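Local atomic coordinates of bacterial bifunctional deaminase-reductase C-terminal domain-containing protein (Corynebacterium diphtheriae, PDB entry 2P4G), a protein that probably acts as an NADP-dependent reductase of the RibD C-terminal family, whose members are generally assigned the pyrimidine reduction step of riboflavin biosynthesis. Residues T239-E244 and S256-I261; C36-I41 and D210-T215; S137-T142 and E165-P170. One frame throughout, in Å; residues are numbered along the deposited sequence.

Overall arrangement
All three contacts lie in one mixed beta sheet. Contact 3 (S137-T142 with E165-P170) joins strand 139-143 to the outermost strand 166-169. Contact 1 (T239-E244 with S256-I261) is the hairpin at the other end, and contact 2 (C36-I41 with D210-T215) is the neighbouring parallel pair. Centres of contacts 1 and 2 are about 9 Å apart. They meet through the E244-R211 salt bridge. The centre of contact 3 is about 31 Å and 23 Å from theirs. Along the chain, contact 3 is nested inside the loop closed by contact 2, and contact 1 follows. Contacts 1 and 2 both touch the second subunit; contact 3 lies across the chain's centre, away from it.

Contact 1 (T239-E244 and S256-I261); sequences TRLVLE and SRYKVI. With NO3 (nitrate ion), chain B.
Y258 is held between two leucines of strand 237-248. L241 CD1 lies over one face of its ring, 3.9 Å from the centroid. With CG anti to the backbone N (chi1 -177°) and chi2 at 64° placing CD1, L243 covers the opposite face with this methyl at the same distance from the centroid. Both are CH-pi contacts, and both methyls are offset toward the rim. L241 also brings CB to 3.4 Å from Y258 CD1, its side chain crossing the tyrosine at about a right angle. L241, L243, Y258 and V260 share this face of the sheet. V242 and K259 point to the other face, where V242 CG2 packs tightly on I261 CD1.

The backbones pair antiparallel. V242 and K259 form a hydrogen-bonded pair, with K259 N to V242 O at 2.8 Å. E244 N donates to R257 O at 2.7 Å. The bond from I261 N to R240 O is weak. Just beyond it, a water joins T239 OG1 to I261 O.

Charged groups meet at the S256 end. E244 OE1 forms a salt bridge with R257 NE at 2.7 Å, but the hydrogen bond within it is weak. The carboxylate and guanidinium planes stand 79° apart. E244 OE1 also pairs with R211 of strand 211-217, which neighbours strand 254-260, so two arginines share one carboxylate oxygen. R257 NH1 reaches the carbonyls of I21 and G24. At the T239 end, R240 NE and NH2 both donate to O2 of a nitrate ion, probably from the crystallisation liquor; R240 NE is 3.2 Å from that O2.

T239 and R240 pair antiparallel with a strand of the second subunit. This is a beta hairpin whose outer strand carries the sheet on into that subunit.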
loop_
_atom_site.group_PDB
_atom_site.type_symbol
_atom_site.label_atom_id
_atom_site.label_comp_id
_atom_site.label_asym_id
_atom_site.label_seq_id
_atom_site.Cartn_x
_atom_site.Cartn_y
_atom_site.Cartn_z
ATOM N N THR A 239 6.641 -6.371 -10.318
ATOM C CA THR A 239 7.636 -7.322 -9.844
ATOM C C THR A 239 7.150 -8.018 -8.600
ATOM O O THR A 239 6.320 -7.483 -7.882
ATOM C CB THR A 239 9.011 -6.665 -9.551
ATOM O OG1 THR A 239 9.929 -7.675 -9.095
ATOM C CG2 THR A 239 8.913 -5.584 -8.511
ATOM N N ARG A 240 7.670 -9.214 -8.352
ATOM C CA ARG A 240 7.379 -9.912 -7.120
ATOM C C ARG A 240 8.530 -9.825 -6.117
ATOM O O ARG A 240 9.721 -9.594 -6.467
ATOM C CB ARG A 240 6.937 -11.364 -7.358
ATOM C CG ARG A 240 5.774 -11.815 -6.393
ATOM C CD ARG A 240 5.404 -13.276 -6.552
ATOM N NE ARG A 240 4.891 -13.895 -5.320
ATOM C CZ ARG A 240 5.636 -14.272 -4.273
ATOM N NH1 ARG A 240 6.957 -14.083 -4.265
ATOM N NH2 ARG A 240 5.055 -14.836 -3.212
ATOM N N LEU A 241 8.124 -9.973 -4.856
ATOM C CA LEU A 241 8.976 -9.758 -3.711
ATOM C C LEU A 241 8.960 -11.019 -2.896
ATOM O O LEU A 241 8.019 -11.814 -3.010
ATOM C CB LEU A 241 8.426 -8.604 -2.892
ATOM C CG LEU A 241 8.315 -7.244 -3.589
ATOM C CD1 LEU A 241 7.642 -6.184 -2.675
ATOM C CD2 LEU A 241 9.705 -6.774 -4.027
ATOM N N VAL A 242 10.035 -11.237 -2.136
ATOM C CA VAL A 242 10.094 -12.276 -1.100
ATOM C C VAL A 242 10.171 -11.537 0.221
ATOM O O VAL A 242 11.111 -10.773 0.455
ATOM C CB VAL A 242 11.309 -13.219 -1.280
ATOM C CG1 VAL A 242 11.504 -14.157 -0.056
ATOM C CG2 VAL A 242 11.147 -14.032 -2.549
ATOM N N LEU A 243 9.151 -11.720 1.053
ATOM C CA LEU A 243 9.135 -11.161 2.395
ATOM C C LEU A 243 10.200 -11.884 3.220
ATOM O O LEU A 243 10.211 -13.104 3.291
ATOM C CB LEU A 243 7.750 -11.319 3.039
ATOM C CG LEU A 243 7.580 -10.696 4.433
ATOM C CD1 LEU A 243 7.747 -9.180 4.373
ATOM C CD2 LEU A 243 6.230 -11.109 5.082
ATOM N N GLU A 244 11.100 -11.115 3.813
ATOM C CA GLU A 244 12.175 -11.664 4.627
ATOM C C GLU A 244 12.005 -11.400 6.122
ATOM O O GLU A 244 12.400 -12.224 6.948
ATOM C CB GLU A 244 13.491 -11.069 4.179
ATOM C CG GLU A 244 13.991 -11.530 2.837
ATOM C CD GLU A 244 15.314 -10.872 2.474
ATOM O OE1 GLU A 244 15.671 -9.848 3.090
ATOM O OE2 GLU A 244 15.994 -11.374 1.570
ATOM N N SER A 256 8.637 -4.016 7.101
ATOM C CA SER A 256 8.777 -5.176 6.240
ATOM C C SER A 256 10.082 -5.041 5.466
ATOM O O SER A 256 10.440 -3.958 5.047
ATOM C CB SER A 256 7.601 -5.262 5.263
ATOM O OG SER A 256 7.634 -4.181 4.351
ATOM N N ARG A 257 10.799 -6.147 5.323
ATOM C CA ARG A 257 11.949 -6.219 4.479
ATOM C C ARG A 257 11.660 -7.276 3.436
ATOM O O ARG A 257 11.343 -8.443 3.788
ATOM C CB ARG A 257 13.175 -6.638 5.271
ATOM C CG ARG A 257 14.459 -6.454 4.477
ATOM C CD ARG A 257 15.670 -6.867 5.268
ATOM N NE ARG A 257 15.748 -8.304 5.364
ATOM C CZ ARG A 257 16.611 -8.954 6.136
ATOM N NH1 ARG A 257 17.467 -8.298 6.892
ATOM N NH2 ARG A 257 16.607 -10.278 6.132
ATOM N N TYR A 258 11.782 -6.873 2.169
ATOM C CA TYR A 258 11.620 -7.760 1.015
ATOM C C TYR A 258 12.878 -7.844 0.177
ATOM O O TYR A 258 13.606 -6.862 0.029
ATOM C CB TYR A 258 10.566 -7.214 0.073
ATOM C CG TYR A 258 9.169 -7.112 0.621
ATOM C CD1 TYR A 258 8.275 -8.194 0.522
ATOM C CD2 TYR A 258 8.707 -5.915 1.186
ATOM C CE1 TYR A 258 6.955 -8.094 0.986
ATOM C CE2 TYR A 258 7.388 -5.805 1.668
ATOM C CZ TYR A 258 6.522 -6.892 1.549
ATOM O OH TYR A 258 5.244 -6.778 2.016
ATOM N N LYS A 259 13.070 -9.002 -0.437
ATOM C CA LYS A 259 14.091 -9.191 -1.451
ATOM C C LYS A 259 13.445 -8.959 -2.805
ATOM O O LYS A 259 12.410 -9.550 -3.107
ATOM C CB LYS A 259 14.658 -10.609 -1.355
ATOM C CG LYS A 259 15.479 -11.104 -2.558
ATOM C CD LYS A 259 16.760 -10.305 -2.780
ATOM C CE LYS A 259 17.824 -11.133 -3.474
ATOM N NZ LYS A 259 18.178 -12.380 -2.718
ATOM N N VAL A 260 14.063 -8.118 -3.627
ATOM C CA VAL A 260 13.544 -7.821 -4.965
ATOM C C VAL A 260 13.972 -8.871 -5.982
ATOM O O VAL A 260 15.142 -9.137 -6.134
ATOM C CB VAL A 260 13.992 -6.437 -5.444
ATOM C CG1 VAL A 260 13.565 -6.206 -6.877
ATOM C CG2 VAL A 260 13.437 -5.376 -4.532
ATOM N N ILE A 261 13.016 -9.457 -6.685
ATOM C CA ILE A 261 13.321 -10.582 -7.585
ATOM C C ILE A 261 13.487 -10.142 -9.052
ATOM O O ILE A 261 12.558 -9.624 -9.681
ATOM C CB ILE A 261 12.262 -11.669 -7.463
ATOM C CG1 ILE A 261 12.196 -12.160 -6.010
ATOM C CG2 ILE A 261 12.563 -12.820 -8.424
ATOM C CD1 ILE A 261 10.841 -12.759 -5.624
HETATM N N NO3 B . 1.172 -15.742 -3.912
HETATM O O1 NO3 B . -0.181 -15.765 -4.263
HETATM O O2 NO3 B . 1.955 -14.607 -4.162
HETATM O O3 NO3 B . 1.736 -16.869 -3.307
HETATM O O HOH W 1 10.177 -10.290 -10.816
#

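Contact 2 (C36-I41 and D210-T215); sequences CRAIAI and DRLHLT. With EDO (1,2-ethanediol), chain L.
C36 O takes two backbone donors from the start of the partner segment. D210 N bonds to it at 2.8 Å, while R211 N gives a weak, longer bond. D210 also returns a bond through its side chain: OD2 accepts from C36 N at 2.7 Å in an almost straight line. D210 OD1 forms a salt bridge with R262.

Strands 35-43 and 211-217 are parallel neighbours inside the mixed sheet of this RibD C-terminal domain, brought together from far apart in the chain. A38 and A40 each give N-H and C=O to the partner. H213 N donates to A38 O at 2.8 Å, and H213 O accepts from A40 N. I41 N donates to O1 of a 1,2-ethanediol, probably from the crystallisation liquor, which also bonds Y200 OH.

R37 and H213 meet on one face of the sheet. R37 NH1 donates to H213 NE2 at 2.9 Å, lying in the imidazole plane, and also bonds V22 O; W72 makes a cation-pi contact with R37. The guanidinium and imidazole planes are only 20° apart. R211 runs beside R37 and sets CD over one face of its guanidinium. I39 CG1 rests on H213 CB at 3.9 Å.

E35 forms salt bridges with both arginines and probably offsets the charge of these buried neighbours. Accepting at NE2 means this nitrogen carries no proton, which is consistent with a neutral imidazole beside the positive R37.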
loop_
_atom_site.group_PDB
_atom_site.type_symbol
_atom_site.label_atom_id
_atom_site.label_comp_id
_atom_site.label_asym_id
_atom_site.label_seq_id
_atom_site.Cartn_x
_atom_site.Cartn_y
_atom_site.Cartn_z
ATOM N N CYS A 36 22.306 -2.711 -2.981
ATOM C CA CYS A 36 21.462 -1.523 -2.982
ATOM C C CYS A 36 20.094 -1.829 -2.379
ATOM O O CYS A 36 19.446 -2.809 -2.748
ATOM C CB CYS A 36 21.274 -1.013 -4.406
ATOM S SG CYS A 36 20.192 0.412 -4.549
ATOM N N ARG A 37 19.677 -0.972 -1.456
ATOM C CA ARG A 37 18.401 -1.088 -0.784
ATOM C C ARG A 37 17.640 0.210 -0.893
ATOM O O ARG A 37 18.217 1.289 -0.798
ATOM C CB ARG A 37 18.584 -1.403 0.693
ATOM C CG ARG A 37 19.402 -2.625 0.915
ATOM C CD ARG A 37 19.120 -3.190 2.277
ATOM N NE ARG A 37 20.030 -4.268 2.644
ATOM C CZ ARG A 37 20.068 -4.797 3.857
ATOM N NH1 ARG A 37 19.261 -4.343 4.812
ATOM N NH2 ARG A 37 20.923 -5.765 4.118
ATOM N N ALA A 38 16.337 0.086 -1.090
ATOM C CA ALA A 38 15.447 1.228 -1.068
ATOM C C ALA A 38 14.732 1.203 0.283
ATOM O O ALA A 38 14.369 0.138 0.758
ATOM C CB ALA A 38 14.468 1.144 -2.218
ATOM N N ILE A 39 14.566 2.366 0.910
ATOM C CA ILE A 39 13.823 2.471 2.169
ATOM C C ILE A 39 12.676 3.460 2.014
ATOM O O ILE A 39 12.859 4.571 1.529
ATOM C CB ILE A 39 14.738 2.814 3.390
ATOM C CG1 ILE A 39 13.914 2.828 4.674
ATOM C CG2 ILE A 39 15.511 4.152 3.200
ATOM C CD1 ILE A 39 14.677 2.391 5.867
ATOM N N ALA A 40 11.471 3.047 2.392
ATOM C CA ALA A 40 10.310 3.870 2.067
ATOM C C ALA A 40 9.205 3.708 3.114
ATOM O O ALA A 40 9.203 2.743 3.885
ATOM C CB ALA A 40 9.812 3.568 0.618
ATOM N N ILE A 41 8.336 4.714 3.178
ATOM C CA ILE A 41 7.150 4.709 4.022
ATOM C C ILE A 41 5.916 4.961 3.151
ATOM O O ILE A 41 5.959 5.715 2.187
ATOM C CB ILE A 41 7.282 5.763 5.197
ATOM C CG1 ILE A 41 6.137 5.607 6.209
ATOM C CG2 ILE A 41 7.361 7.162 4.669
ATOM C CD1 ILE A 41 6.418 6.292 7.543
ATOM N N ASP A 210 18.091 -4.362 -4.669
ATOM C CA ASP A 210 18.203 -5.759 -4.211
ATOM C C ASP A 210 17.192 -6.086 -3.131
ATOM O O ASP A 210 16.707 -7.196 -3.053
ATOM C CB ASP A 210 19.580 -6.012 -3.615
ATOM C CG ASP A 210 20.672 -5.743 -4.585
ATOM O OD1 ASP A 210 20.664 -6.430 -5.616
ATOM O OD2 ASP A 210 21.517 -4.850 -4.338
ATOM N N ARG A 211 16.948 -5.112 -2.256
ATOM C CA ARG A 211 16.029 -5.252 -1.121
ATOM C C ARG A 211 15.312 -3.950 -0.898
ATOM O O ARG A 211 15.840 -2.892 -1.221
ATOM C CB ARG A 211 16.754 -5.559 0.186
ATOM C CG ARG A 211 16.983 -6.973 0.366
ATOM C CD ARG A 211 17.591 -7.331 1.696
ATOM N NE ARG A 211 17.804 -8.767 1.619
ATOM C CZ ARG A 211 18.792 -9.339 0.937
ATOM N NH1 ARG A 211 19.740 -8.611 0.348
ATOM N NH2 ARG A 211 18.866 -10.656 0.895
ATOM N N LEU A 212 14.141 -4.071 -0.281
ATOM C CA LEU A 212 13.286 -2.959 0.061
ATOM C C LEU A 212 12.942 -3.041 1.538
ATOM O O LEU A 212 12.515 -4.088 2.005
ATOM C CB LEU A 212 12.010 -3.045 -0.782
ATOM C CG LEU A 212 10.877 -2.057 -0.549
ATOM C CD1 LEU A 212 11.342 -0.627 -0.740
ATOM C CD2 LEU A 212 9.758 -2.430 -1.495
ATOM N N HIS A 213 13.171 -1.942 2.256
ATOM C CA HIS A 213 12.602 -1.731 3.560
ATOM C C HIS A 213 11.370 -0.859 3.389
ATOM O O HIS A 213 11.484 0.278 2.969
ATOM C CB HIS A 213 13.596 -1.029 4.458
ATOM C CG HIS A 213 14.760 -1.877 4.800
ATOM N ND1 HIS A 213 14.809 -2.650 5.938
ATOM C CD2 HIS A 213 15.909 -2.113 4.128
ATOM C CE1 HIS A 213 15.946 -3.321 5.955
ATOM N NE2 HIS A 213 16.635 -3.002 4.873
ATOM N N LEU A 214 10.199 -1.402 3.706
ATOM C CA LEU A 214 8.945 -0.663 3.551
ATOM C C LEU A 214 8.244 -0.644 4.891
ATOM O O LEU A 214 8.052 -1.694 5.528
ATOM C CB LEU A 214 8.057 -1.301 2.487
ATOM C CG LEU A 214 6.690 -0.636 2.232
ATOM C CD1 LEU A 214 6.856 0.678 1.508
ATOM C CD2 LEU A 214 5.782 -1.584 1.447
ATOM N N THR A 215 7.926 0.570 5.331
ATOM C CA THR A 215 7.117 0.810 6.503
ATOM C C THR A 215 5.714 1.151 6.028
ATOM O O THR A 215 5.548 2.023 5.185
ATOM C CB THR A 215 7.655 2.008 7.300
ATOM O OG1 THR A 215 9.021 1.752 7.642
ATOM C CG2 THR A 215 6.797 2.278 8.575
HETATM C C1 EDO L . 8.458 7.565 1.162
HETATM O O1 EDO L . 9.559 6.928 1.834
HETATM C C2 EDO L . 8.937 8.872 0.529
HETATM O O2 EDO L . 9.701 8.583 -0.646
#

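Contact 3 (S137-T142 and E165-P170); sequences SPLVIT and EVIVAP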
loop_
_atom_site.group_PDB
_atom_site.type_symbol
_atom_site.label_atom_id
_atom_site.label_comp_id
_atom_site.label_asym_id
_atom_site.label_seq_id
_atom_site.Cartn_x
_atom_site.Cartn_y
_atom_site.Cartn_z
ATOM N N SER A 137 29.692 16.976 2.947
ATOM C CA SER A 137 29.283 17.617 1.701
ATOM C C SER A 137 28.584 16.614 0.750
ATOM O O SER A 137 29.059 15.502 0.560
ATOM C CB SER A 137 30.514 18.243 1.009
ATOM O OG SER A 137 30.149 19.133 -0.039
ATOM N N PRO A 138 27.447 17.005 0.167
ATOM C CA PRO A 138 26.698 16.088 -0.660
ATOM C C PRO A 138 27.251 16.016 -2.065
ATOM O O PRO A 138 27.693 17.025 -2.604
ATOM C CB PRO A 138 25.326 16.740 -0.728
ATOM C CG PRO A 138 25.609 18.195 -0.632
ATOM C CD PRO A 138 26.776 18.318 0.269
ATOM N N LEU A 139 27.194 14.825 -2.658
ATOM C CA LEU A 139 27.529 14.657 -4.039
ATOM C C LEU A 139 26.231 14.995 -4.799
ATOM O O LEU A 139 25.197 14.362 -4.593
ATOM C CB LEU A 139 27.996 13.219 -4.288
ATOM C CG LEU A 139 28.308 12.802 -5.724
ATOM C CD1 LEU A 139 29.403 13.678 -6.331
ATOM C CD2 LEU A 139 28.669 11.300 -5.766
ATOM N N VAL A 140 26.282 16.015 -5.649
ATOM C CA VAL A 140 25.120 16.398 -6.440
ATOM C C VAL A 140 25.226 15.768 -7.822
ATOM O O VAL A 140 26.272 15.846 -8.466
ATOM C CB VAL A 140 24.964 17.921 -6.540
ATOM C CG1 VAL A 140 23.753 18.290 -7.468
ATOM C CG2 VAL A 140 24.791 18.485 -5.146
ATOM N N ILE A 141 24.147 15.107 -8.240
ATOM C CA ILE A 141 24.074 14.480 -9.557
ATOM C C ILE A 141 22.937 15.165 -10.339
ATOM O O ILE A 141 21.781 15.113 -9.946
ATOM C CB ILE A 141 23.790 12.949 -9.489
ATOM C CG1 ILE A 141 24.762 12.222 -8.539
ATOM C CG2 ILE A 141 23.786 12.337 -10.910
ATOM C CD1 ILE A 141 26.167 12.142 -8.999
ATOM N N THR A 142 23.294 15.795 -11.448
ATOM C CA THR A 142 22.357 16.494 -12.290
ATOM C C THR A 142 22.547 16.068 -13.756
ATOM O O THR A 142 23.251 15.100 -14.057
ATOM C CB THR A 142 22.523 18.015 -12.098
ATOM O OG1 THR A 142 21.533 18.704 -12.867
ATOM C CG2 THR A 142 23.907 18.473 -12.502
ATOM N N GLU A 165 30.730 19.138 -4.869
ATOM C CA GLU A 165 31.008 18.295 -6.023
ATOM C C GLU A 165 29.743 18.000 -6.832
ATOM O O GLU A 165 28.791 17.409 -6.299
ATOM C CB GLU A 165 31.595 16.968 -5.542
ATOM C CG GLU A 165 32.294 16.159 -6.618
ATOM C CD GLU A 165 32.819 14.836 -6.090
ATOM O OE1 GLU A 165 32.866 14.650 -4.839
ATOM O OE2 GLU A 165 33.167 13.972 -6.938
ATOM N N VAL A 166 29.743 18.385 -8.110
ATOM C CA VAL A 166 28.590 18.171 -8.996
ATOM C C VAL A 166 28.960 17.365 -10.235
ATOM O O VAL A 166 29.827 17.772 -10.998
ATOM C CB VAL A 166 27.978 19.495 -9.485
ATOM C CG1 VAL A 166 26.677 19.211 -10.247
ATOM C CG2 VAL A 166 27.735 20.472 -8.321
ATOM N N ILE A 167 28.302 16.225 -10.425
ATOM C CA ILE A 167 28.463 15.442 -11.613
ATOM C C ILE A 167 27.291 15.770 -12.521
ATOM O O ILE A 167 26.129 15.652 -12.101
ATOM C CB ILE A 167 28.412 13.941 -11.329
ATOM C CG1 ILE A 167 29.591 13.493 -10.455
ATOM C CG2 ILE A 167 28.442 13.157 -12.653
ATOM C CD1 ILE A 167 29.483 12.020 -10.031
ATOM N N VAL A 168 27.592 16.179 -13.754
ATOM C CA VAL A 168 26.570 16.456 -14.759
ATOM C C VAL A 168 26.464 15.264 -15.696
ATOM O O VAL A 168 27.369 15.019 -16.474
ATOM C CB VAL A 168 26.926 17.718 -15.574
ATOM C CG1 VAL A 168 25.843 18.012 -16.620
ATOM C CG2 VAL A 168 27.133 18.893 -14.635
ATOM N N ALA A 169 25.382 14.504 -15.591
ATOM C CA ALA A 169 25.096 13.433 -16.547
ATOM C C ALA A 169 24.767 14.038 -17.913
ATOM O O ALA A 169 24.222 15.130 -17.984
ATOM C CB ALA A 169 23.930 12.566 -16.052
ATOM N N PRO A 170 25.156 13.364 -19.010
ATOM C CA PRO A 170 24.661 13.742 -20.336
ATOM C C PRO A 170 23.145 13.776 -20.452
ATOM O O PRO A 170 22.433 13.142 -19.662
ATOM C CB PRO A 170 25.233 12.653 -21.238
ATOM C CG PRO A 170 26.499 12.257 -20.553
ATOM C CD PRO A 170 26.159 12.286 -19.099
HETATM O O HOH W 2 30.265 17.764 -2.483
#
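I141 and I167 lie side by side and point the same way, with their CD1 methyls only 3.5 Å apart, a tight contact. With CG1 anti to the carbonyl carbon (chi1 -51°) and chi2 at -69°, I141 CD1 also comes within 3.7 Å of I167 CB. L139 CD1 touches I167 CD1 as well. The leucine crosses E165 obliquely and lays the same methyl against E165 CD at 3.6 Å. The carboxylate beyond forms a salt bridge with R186.

On the other face, V140 and V166 also point the same way, CG1 facing CG1. T142 CG2 crosses to V166 CG1 at 3.6 Å. T142 OG1 is held elsewhere, by S116 and W152.

The backbones run parallel, the bond from T142 N to I167 O being nearly straight at 175°. A water bonds S137 OG, P138 O and E165 N where the strands begin.

Helix 150-162 links the strands in a beta-alpha-beta unit and packs on V166 and V168; helix 175-184 covers I141 and I167. Branched side chains, mostly apolar, thus pack on both faces, while the backbones of V140 and T142 bond to segment 165-170 and those of L139 and I141 turn to L112, L114 and S116.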